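Local coordinates for protein glutathione S-transferase (Ceriporiopsis subvermispora, PDB 6J3E) that is a serine-type glutathione S-transferase, binding glutathione and probably catalysing its transfer to electrophilic substrates, at residues Y29-P37 / L93-V103; A128-N136 / V158-P166. All coordinates share one frame; numbering follows the deposited sequence.

Contact 1: residues Y29-P37 / L93-V103; sequences YTLNFKGIP and LDKTYPDTPVV
K34 reaches across from the end of helix 22-34 and is gripped by D94 in the last turn of helix 86-96 and by the loop that follows it. Its NZ lies 2.6 Å from D94 OD1, a salt bridge made through the anti lone pair of that oxygen, while the backbone N of V103 takes the syn lone pair of the same atom at 3.0 Å in an almost straight bond (172°). D94 OD1 thus has two donors, and its carboxylate ties the loop back to its own helix. The lysine also donates to P101 O at 3.0 Å, from above the carbonyl plane, and weakly to T100 OG1. With chi2 and chi3 extended and a bend only at chi4 (-69°), the K34 chain runs over L93 before the ammonium turns in among these oxygens; K34 CD passes 3.6 Å from L93 CB.

Apolar contacts flank this polar centre. L93 CD1 meets L31 CD2 at 3.5 Å, the two side chains crossing at about a right angle, and its other branch, CD2, meets I36 CD1. The same isoleucine methyl, I36 CD1, lies 3.8 Å from Y97 CD1. On the other flank, F33 sets CE2 3.3 Å from P101 CB and touches V103 CG1; with CG anti to the backbone N (chi1 170°), the ring extends to meet both.

Helix 22-34 ends in a Schellman motif, with I36 N bonded to L31 O and G35 at positive phi, which brings I36 round to face L93. The contact joins the two helices within the thioredoxin-like N-terminal domain. L93 packs on I74 of strand 73-76, Y97 OH bonds to D76 of that strand, and T30, whose OG1 bonds to K26 O, touches I209 of helix 206-222.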
loop_
_atom_site.group_PDB
_atom_site.type_symbol
_atom_site.label_atom_id
_atom_site.label_comp_id
_atom_site.label_asym_id
_atom_site.label_seq_id
_atom_site.Cartn_x
_atom_site.Cartn_y
_atom_site.Cartn_z
ATOM N N TYR A 29 -6.063 -21.291 0.286
ATOM C CA TYR A 29 -6.927 -20.761 -0.762
ATOM C C TYR A 29 -6.253 -20.872 -2.126
ATOM O O TYR A 29 -6.863 -21.342 -3.095
ATOM C CB TYR A 29 -7.294 -19.302 -0.462
ATOM C CG TYR A 29 -8.564 -19.084 0.349
ATOM C CD1 TYR A 29 -9.748 -19.747 0.028
ATOM C CD2 TYR A 29 -8.587 -18.189 1.408
ATOM C CE1 TYR A 29 -10.916 -19.529 0.752
ATOM C CE2 TYR A 29 -9.742 -17.970 2.137
ATOM C CZ TYR A 29 -10.907 -18.639 1.810
ATOM O OH TYR A 29 -12.060 -18.413 2.555
ATOM N N THR A 30 -4.973 -20.488 -2.209
ATOM C CA THR A 30 -4.286 -20.478 -3.499
ATOM C C THR A 30 -4.161 -21.891 -4.079
ATOM O O THR A 30 -4.415 -22.098 -5.277
ATOM C CB THR A 30 -2.916 -19.799 -3.358
ATOM O OG1 THR A 30 -3.087 -18.505 -2.760
ATOM C CG2 THR A 30 -2.266 -19.599 -4.722
ATOM N N LEU A 31 -3.809 -22.882 -3.246
ATOM C CA LEU A 31 -3.712 -24.257 -3.742
ATOM C C LEU A 31 -5.081 -24.823 -4.126
ATOM O O LEU A 31 -5.180 -25.601 -5.079
ATOM C CB LEU A 31 -3.034 -25.144 -2.697
ATOM C CG LEU A 31 -1.548 -24.898 -2.422
ATOM C CD1 LEU A 31 -1.176 -25.516 -1.097
ATOM C CD2 LEU A 31 -0.674 -25.477 -3.517
ATOM N N ASN A 32 -6.145 -24.430 -3.412
ATOM C CA ASN A 32 -7.497 -24.868 -3.763
ATOM C C ASN A 32 -7.970 -24.221 -5.064
ATOM O O ASN A 32 -8.578 -24.885 -5.909
ATOM C CB ASN A 32 -8.466 -24.552 -2.620
ATOM C CG ASN A 32 -8.229 -25.420 -1.384
ATOM O OD1 ASN A 32 -7.419 -26.356 -1.410
ATOM N ND2 ASN A 32 -8.949 -25.129 -0.305
ATOM N N PHE A 33 -7.702 -22.926 -5.245
ATOM C CA PHE A 33 -8.171 -22.232 -6.439
ATOM C C PHE A 33 -7.368 -22.628 -7.664
ATOM O O PHE A 33 -7.912 -22.696 -8.772
ATOM C CB PHE A 33 -8.102 -20.722 -6.229
ATOM C CG PHE A 33 -8.339 -19.915 -7.482
ATOM C CD1 PHE A 33 -9.633 -19.611 -7.895
ATOM C CD2 PHE A 33 -7.271 -19.453 -8.230
ATOM C CE1 PHE A 33 -9.862 -18.864 -9.035
ATOM C CE2 PHE A 33 -7.477 -18.715 -9.372
ATOM C CZ PHE A 33 -8.784 -18.412 -9.779
ATOM N N LYS A 34 -6.063 -22.859 -7.498
ATOM C CA LYS A 34 -5.264 -23.350 -8.617
ATOM C C LYS A 34 -5.540 -24.816 -8.917
ATOM O O LYS A 34 -5.254 -25.270 -10.032
ATOM C CB LYS A 34 -3.772 -23.154 -8.348
ATOM C CG LYS A 34 -3.279 -21.737 -8.593
ATOM C CD LYS A 34 -1.782 -21.652 -8.356
ATOM C CE LYS A 34 -1.218 -20.346 -8.894
ATOM N NZ LYS A 34 -1.247 -20.276 -10.394
ATOM N N GLY A 35 -6.096 -25.549 -7.958
ATOM C CA GLY A 35 -6.438 -26.935 -8.168
ATOM C C GLY A 35 -5.289 -27.900 -8.018
ATOM O O GLY A 35 -5.348 -28.997 -8.584
ATOM N N ILE A 36 -4.246 -27.537 -7.271
ATOM C CA ILE A 36 -3.065 -28.383 -7.096
ATOM C C ILE A 36 -3.280 -29.297 -5.894
ATOM O O ILE A 36 -3.679 -28.832 -4.816
ATOM C CB ILE A 36 -1.793 -27.534 -6.944
ATOM C CG1 ILE A 36 -1.699 -26.538 -8.102
ATOM C CG2 ILE A 36 -0.555 -28.421 -6.921
ATOM C CD1 ILE A 36 -0.605 -25.505 -7.959
ATOM N N PRO A 37 -3.065 -30.601 -6.037
ATOM C CA PRO A 37 -3.197 -31.496 -4.886
ATOM C C PRO A 37 -2.061 -31.283 -3.914
ATOM O O PRO A 37 -0.923 -30.997 -4.305
ATOM C CB PRO A 37 -3.117 -32.890 -5.511
ATOM C CG PRO A 37 -2.291 -32.677 -6.735
ATOM C CD PRO A 37 -2.699 -31.330 -7.263
ATOM N N LEU A 93 3.848 -20.983 -7.416
ATOM C CA LEU A 93 2.786 -21.793 -8.001
ATOM C C LEU A 93 2.402 -21.299 -9.398
ATOM O O LEU A 93 2.151 -22.114 -10.299
ATOM C CB LEU A 93 1.580 -21.807 -7.068
ATOM C CG LEU A 93 1.896 -22.475 -5.734
ATOM C CD1 LEU A 93 0.673 -22.490 -4.837
ATOM C CD2 LEU A 93 2.441 -23.874 -5.984
ATOM N N ASP A 94 2.343 -19.968 -9.597
ATOM C CA ASP A 94 2.120 -19.404 -10.934
ATOM C C ASP A 94 3.157 -19.932 -11.918
ATOM O O ASP A 94 2.827 -20.360 -13.025
ATOM C CB ASP A 94 2.201 -17.867 -10.907
ATOM C CG ASP A 94 0.856 -17.175 -10.663
ATOM O OD1 ASP A 94 -0.169 -17.858 -10.433
ATOM O OD2 ASP A 94 0.843 -15.911 -10.681
ATOM N N LYS A 95 4.426 -19.898 -11.517
ATOM C CA LYS A 95 5.530 -20.118 -12.437
ATOM C C LYS A 95 5.812 -21.602 -12.647
ATOM O O LYS A 95 6.307 -21.997 -13.707
ATOM C CB LYS A 95 6.770 -19.376 -11.920
ATOM C CG LYS A 95 8.095 -20.053 -12.199
ATOM C CD LYS A 95 9.097 -19.776 -11.093
ATOM C CE LYS A 95 10.287 -20.738 -11.164
ATOM N NZ LYS A 95 11.091 -20.714 -9.904
ATOM N N THR A 96 5.470 -22.440 -11.686
ATOM C CA THR A 96 5.760 -23.857 -11.836
ATOM C C THR A 96 4.596 -24.624 -12.457
ATOM O O THR A 96 4.824 -25.636 -13.128
ATOM C CB THR A 96 6.160 -24.429 -10.467
ATOM O OG1 THR A 96 7.320 -23.731 -10.000
ATOM C CG2 THR A 96 6.478 -25.921 -10.528
ATOM N N TYR A 97 3.361 -24.147 -12.290
ATOM C CA TYR A 97 2.167 -24.816 -12.808
ATOM C C TYR A 97 1.421 -23.846 -13.706
ATOM O O TYR A 97 0.289 -23.453 -13.409
ATOM C CB TYR A 97 1.284 -25.324 -11.673
ATOM C CG TYR A 97 2.046 -26.300 -10.828
ATOM C CD1 TYR A 97 2.770 -25.886 -9.721
ATOM C CD2 TYR A 97 2.103 -27.637 -11.177
ATOM C CE1 TYR A 97 3.492 -26.788 -8.972
ATOM C CE2 TYR A 97 2.824 -28.542 -10.427
ATOM C CZ TYR A 97 3.524 -28.116 -9.337
ATOM O OH TYR A 97 4.244 -29.049 -8.622
ATOM N N PRO A 98 2.025 -23.471 -14.835
ATOM C CA PRO A 98 1.492 -22.354 -15.631
ATOM C C PRO A 98 0.147 -22.634 -16.248
ATOM O O PRO A 98 -0.526 -21.685 -16.669
ATOM C CB PRO A 98 2.559 -22.165 -16.715
ATOM C CG PRO A 98 3.109 -23.542 -16.895
ATOM C CD PRO A 98 3.161 -24.127 -15.502
ATOM N N ASP A 99 -0.273 -23.894 -16.319
ATOM C CA ASP A 99 -1.573 -24.222 -16.886
ATOM C C ASP A 99 -2.709 -24.130 -15.871
ATOM O O ASP A 99 -3.857 -24.428 -16.226
ATOM C CB ASP A 99 -1.538 -25.624 -17.515
ATOM C CG ASP A 99 -0.626 -25.694 -18.742
ATOM O OD1 ASP A 99 -0.599 -24.735 -19.536
ATOM O OD2 ASP A 99 0.071 -26.716 -18.905
ATOM N N THR A 100 -2.422 -23.714 -14.615
ATOM C CA THR A 100 -3.455 -23.442 -13.622
ATOM C C THR A 100 -3.828 -21.963 -13.640
ATOM O O THR A 100 -3.078 -21.133 -14.173
ATOM C CB THR A 100 -2.973 -23.839 -12.220
ATOM O OG1 THR A 100 -1.700 -23.233 -11.947
ATOM C CG2 THR A 100 -2.873 -25.343 -12.080
ATOM N N PRO A 101 -4.973 -21.593 -13.062
ATOM C CA PRO A 101 -5.377 -20.170 -13.069
ATOM C C PRO A 101 -4.326 -19.278 -12.420
ATOM O O PRO A 101 -3.951 -19.474 -11.265
ATOM C CB PRO A 101 -6.688 -20.172 -12.272
ATOM C CG PRO A 101 -7.204 -21.567 -12.369
ATOM C CD PRO A 101 -5.990 -22.450 -12.422
ATOM N N VAL A 102 -3.846 -18.292 -13.182
ATOM C CA VAL A 102 -2.848 -17.348 -12.688
ATOM C C VAL A 102 -3.440 -16.476 -11.590
ATOM O O VAL A 102 -4.578 -15.994 -11.705
ATOM C CB VAL A 102 -2.327 -16.489 -13.851
ATOM C CG1 VAL A 102 -1.527 -15.311 -13.331
ATOM C CG2 VAL A 102 -1.480 -17.335 -14.796
ATOM N N VAL A 103 -2.678 -16.265 -10.508
ATOM C CA VAL A 103 -3.118 -15.362 -9.451
ATOM C C VAL A 103 -2.321 -14.062 -9.396
ATOM O O VAL A 103 -2.835 -13.070 -8.863
ATOM C CB VAL A 103 -3.124 -16.040 -8.064
ATOM C CG1 VAL A 103 -4.069 -17.234 -8.054
ATOM C CG2 VAL A 103 -1.731 -16.417 -7.618
#

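Contact 2: residues A128-N136 / V158-P166; sequences APIMLPATN and VKLEDWAPP. With EDO (1,2-ethanediol), chain F.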
loop_
_atom_site.group_PDB
_atom_site.type_symbol
_atom_site.label_atom_id
_atom_site.label_comp_id
_atom_site.label_asym_id
_atom_site.label_seq_id
_atom_site.Cartn_x
_atom_site.Cartn_y
_atom_site.Cartn_z
ATOM N N ALA A 128 -4.659 -7.067 15.150
ATOM C CA ALA A 128 -3.845 -7.758 16.154
ATOM C C ALA A 128 -4.390 -7.663 17.578
ATOM O O ALA A 128 -4.490 -8.712 18.239
ATOM C CB ALA A 128 -2.404 -7.234 16.064
ATOM N N PRO A 129 -4.776 -6.490 18.105
ATOM C CA PRO A 129 -5.183 -6.453 19.520
ATOM C C PRO A 129 -6.408 -7.294 19.833
ATOM O O PRO A 129 -6.539 -7.766 20.970
ATOM C CB PRO A 129 -5.429 -4.959 19.788
ATOM C CG PRO A 129 -5.488 -4.326 18.517
ATOM C CD PRO A 129 -4.705 -5.135 17.540
ATOM N N ILE A 130 -7.284 -7.526 18.861
ATOM C CA ILE A 130 -8.445 -8.382 19.076
ATOM C C ILE A 130 -8.159 -9.814 18.673
ATOM O O ILE A 130 -8.576 -10.755 19.358
ATOM C CB ILE A 130 -9.656 -7.820 18.312
ATOM C CG1 ILE A 130 -10.227 -6.607 19.064
ATOM C CG2 ILE A 130 -10.706 -8.921 18.071
ATOM C CD1 ILE A 130 -11.084 -5.709 18.221
ATOM N N MET A 131 -7.425 -10.001 17.581
ATOM C CA MET A 131 -7.347 -11.321 16.979
ATOM C C MET A 131 -6.243 -12.197 17.571
ATOM O O MET A 131 -6.429 -13.409 17.692
ATOM C CB MET A 131 -7.164 -11.182 15.465
ATOM C CG MET A 131 -8.407 -10.692 14.726
ATOM S SD MET A 131 -9.874 -11.692 15.095
ATOM C CE MET A 131 -9.288 -13.354 14.668
ATOM N N LEU A 132 -5.102 -11.633 17.952
ATOM C CA LEU A 132 -4.050 -12.469 18.528
ATOM C C LEU A 132 -4.475 -13.108 19.845
ATOM O O LEU A 132 -4.232 -14.316 20.024
ATOM C CB LEU A 132 -2.757 -11.665 18.687
ATOM C CG LEU A 132 -2.124 -11.101 17.416
ATOM C CD1 LEU A 132 -0.669 -10.716 17.638
ATOM C CD2 LEU A 132 -2.256 -12.062 16.265
ATOM N N PRO A 133 -5.098 -12.396 20.795
ATOM C CA PRO A 133 -5.619 -13.101 21.974
ATOM C C PRO A 133 -6.656 -14.143 21.609
ATOM O O PRO A 133 -6.647 -15.251 22.155
ATOM C CB PRO A 133 -6.223 -11.973 22.818
ATOM C CG PRO A 133 -5.534 -10.744 22.351
ATOM C CD PRO A 133 -5.303 -10.943 20.898
ATOM N N ALA A 134 -7.563 -13.815 20.695
ATOM C CA ALA A 134 -8.534 -14.806 20.265
ATOM C C ALA A 134 -7.847 -16.055 19.715
ATOM O O ALA A 134 -8.267 -17.179 20.013
ATOM C CB ALA A 134 -9.474 -14.199 19.224
ATOM N N THR A 135 -6.787 -15.896 18.906
ATOM C CA THR A 135 -6.216 -17.125 18.370
ATOM C C THR A 135 -5.405 -17.872 19.407
ATOM O O THR A 135 -5.208 -19.083 19.260
ATOM C CB THR A 135 -5.348 -16.892 17.126
ATOM O OG1 THR A 135 -3.979 -16.674 17.496
ATOM C CG2 THR A 135 -5.844 -15.753 16.347
ATOM N N ASN A 136 -4.953 -17.187 20.458
ATOM C CA ASN A 136 -4.248 -17.893 21.523
ATOM C C ASN A 136 -5.182 -18.850 22.251
ATOM O O ASN A 136 -4.829 -20.008 22.496
ATOM C CB ASN A 136 -3.630 -16.902 22.496
ATOM C CG ASN A 136 -2.872 -17.595 23.606
ATOM O OD1 ASN A 136 -1.773 -18.087 23.383
ATOM N ND2 ASN A 136 -3.453 -17.633 24.812
ATOM N N VAL A 158 2.145 -6.700 28.763
ATOM C CA VAL A 158 0.715 -6.666 29.053
ATOM C C VAL A 158 0.067 -7.972 28.599
ATOM O O VAL A 158 0.269 -8.432 27.470
ATOM C CB VAL A 158 0.057 -5.432 28.418
ATOM C CG1 VAL A 158 0.483 -5.266 26.988
ATOM C CG2 VAL A 158 -1.451 -5.542 28.512
ATOM N N LYS A 159 -0.689 -8.599 29.493
ATOM C CA LYS A 159 -1.226 -9.916 29.192
ATOM C C LYS A 159 -2.333 -9.848 28.146
ATOM O O LYS A 159 -2.961 -8.811 27.916
ATOM C CB LYS A 159 -1.730 -10.578 30.460
ATOM C CG LYS A 159 -0.657 -10.625 31.529
ATOM C CD LYS A 159 -1.206 -11.192 32.824
ATOM C CE LYS A 159 -2.040 -10.146 33.558
ATOM N NZ LYS A 159 -1.840 -10.210 35.030
ATOM N N LEU A 160 -2.565 -10.991 27.504
ATOM C CA LEU A 160 -3.445 -11.013 26.348
ATOM C C LEU A 160 -4.835 -10.505 26.698
ATOM O O LEU A 160 -5.461 -9.784 25.906
ATOM C CB LEU A 160 -3.517 -12.424 25.774
ATOM C CG LEU A 160 -2.276 -12.899 25.028
ATOM C CD1 LEU A 160 -2.575 -14.212 24.370
ATOM C CD2 LEU A 160 -1.852 -11.884 23.981
ATOM N N GLU A 161 -5.330 -10.847 27.890
ATOM C CA GLU A 161 -6.716 -10.549 28.245
ATOM C C GLU A 161 -6.960 -9.062 28.467
ATOM O O GLU A 161 -8.119 -8.633 28.454
ATOM C CB GLU A 161 -7.114 -11.357 29.480
ATOM C CG GLU A 161 -7.213 -12.879 29.235
ATOM C CD GLU A 161 -5.857 -13.589 29.049
ATOM O OE1 GLU A 161 -5.830 -14.648 28.380
ATOM O OE2 GLU A 161 -4.825 -13.099 29.572
ATOM N N ASP A 162 -5.902 -8.268 28.643
ATOM C CA ASP A 162 -5.997 -6.819 28.793
ATOM C C ASP A 162 -5.755 -6.048 27.485
ATOM O O ASP A 162 -5.782 -4.814 27.492
ATOM C CB ASP A 162 -5.000 -6.345 29.868
ATOM C CG ASP A 162 -5.209 -7.027 31.219
ATOM O OD1 ASP A 162 -6.371 -7.197 31.640
ATOM O OD2 ASP A 162 -4.203 -7.399 31.868
ATOM N N TRP A 163 -5.497 -6.737 26.373
ATOM C CA TRP A 163 -5.178 -6.040 25.129
ATOM C C TRP A 163 -6.376 -5.240 24.623
ATOM O O TRP A 163 -6.271 -4.036 24.360
ATOM C CB TRP A 163 -4.733 -7.040 24.068
ATOM C CG TRP A 163 -3.329 -7.509 24.197
ATOM C CD1 TRP A 163 -2.545 -7.490 25.323
ATOM C CD2 TRP A 163 -2.518 -8.063 23.153
ATOM N NE1 TRP A 163 -1.297 -8.014 25.042
ATOM C CE2 TRP A 163 -1.255 -8.371 23.719
ATOM C CE3 TRP A 163 -2.740 -8.339 21.800
ATOM C CZ2 TRP A 163 -0.219 -8.930 22.973
ATOM C CZ3 TRP A 163 -1.712 -8.900 21.061
ATOM C CH2 TRP A 163 -0.468 -9.193 21.648
ATOM N N ALA A 164 -7.522 -5.907 24.477
ATOM C CA ALA A 164 -8.765 -5.276 24.043
ATOM C C ALA A 164 -9.931 -6.051 24.647
ATOM O O ALA A 164 -10.688 -6.724 23.942
ATOM C CB ALA A 164 -8.850 -5.248 22.517
ATOM N N PRO A 165 -10.100 -5.982 25.971
ATOM C CA PRO A 165 -11.077 -6.853 26.630
ATOM C C PRO A 165 -12.499 -6.484 26.243
ATOM O O PRO A 165 -12.805 -5.304 25.979
ATOM C CB PRO A 165 -10.824 -6.606 28.130
ATOM C CG PRO A 165 -10.234 -5.253 28.204
ATOM C CD PRO A 165 -9.443 -5.063 26.923
ATOM N N PRO A 166 -13.406 -7.456 26.212
ATOM C CA PRO A 166 -14.791 -7.164 25.815
ATOM C C PRO A 166 -15.411 -6.062 26.665
ATOM O O PRO A 166 -15.118 -5.916 27.852
ATOM C CB PRO A 166 -15.509 -8.502 26.025
ATOM C CG PRO A 166 -14.436 -9.506 25.935
ATOM C CD PRO A 166 -13.212 -8.873 26.531
HETATM C C1 EDO F . -8.697 -9.597 24.011
HETATM O O1 EDO F . -8.161 -8.772 25.061
HETATM C C2 EDO F . -9.972 -10.308 24.481
HETATM O O2 EDO F . -9.682 -11.189 25.569
#
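L160 meets N136 and P133 near the end of helix 109-136. Its CD1 sits 3.4 Å from N136 CB and also touches the amide CG and ND2, the two side chains crossing at about a right angle, while N136 ND2 is bonded to E144. L160 CB faces P133 CB at 4.0 Å, and its CD2 covers one face of the W163 ring, offset toward the rim. E161 OE1 forms a salt bridge with R148 of helix 141-153.

W163 fills the middle. Its NE1 donates to V158 O at 2.9 Å, with the acceptor only 9° out of the ring plane, a bond that fixes how the indole is turned. The six-membered ring meets the helix: CE3 is 3.7 Å from P133 CG, CZ3 is 3.8 Å from L132 CB, and A128 O lies at the edge in plane. Replacing this tryptophan by an alanine would probably leave V158 O without its indole donor and open a gap beside L132 and P133. This contact belongs to the all-helical C-terminal domain of the glutathione transferase fold, where the loop after helix 141-153 returns to helix 109-136; L132 also lies near R151, a glutathione-binding residue.

A164 rests CB 4.0 Å from I130 CG1, and its N donates to O1 of an ethanediol, probably from the crystallisation liquor, which in turn donates to L160 O at 3.0 Å.

How the contacts relate
From the N terminus, the chain lays down strand 5-9, then helix 22-34, and next the other three strands of the thioredoxin-like sheet before helix 86-96; contact 1 closes this loop of 55 residues, holding the two helices together. The chain then enters helix 109-136, whose last turns open contact 2. That shorter loop, 21 residues, carries helix 141-153 and closes when 158-166 returns to helix 109-136, within the C-terminal domain. The loops run in series, neither nesting nor crossing. Contact centres lie 35 Å apart, on opposite sides of the chain's centre, and their nearest atoms are about 13 Å apart, so each ties its own part of the fold without touching the other.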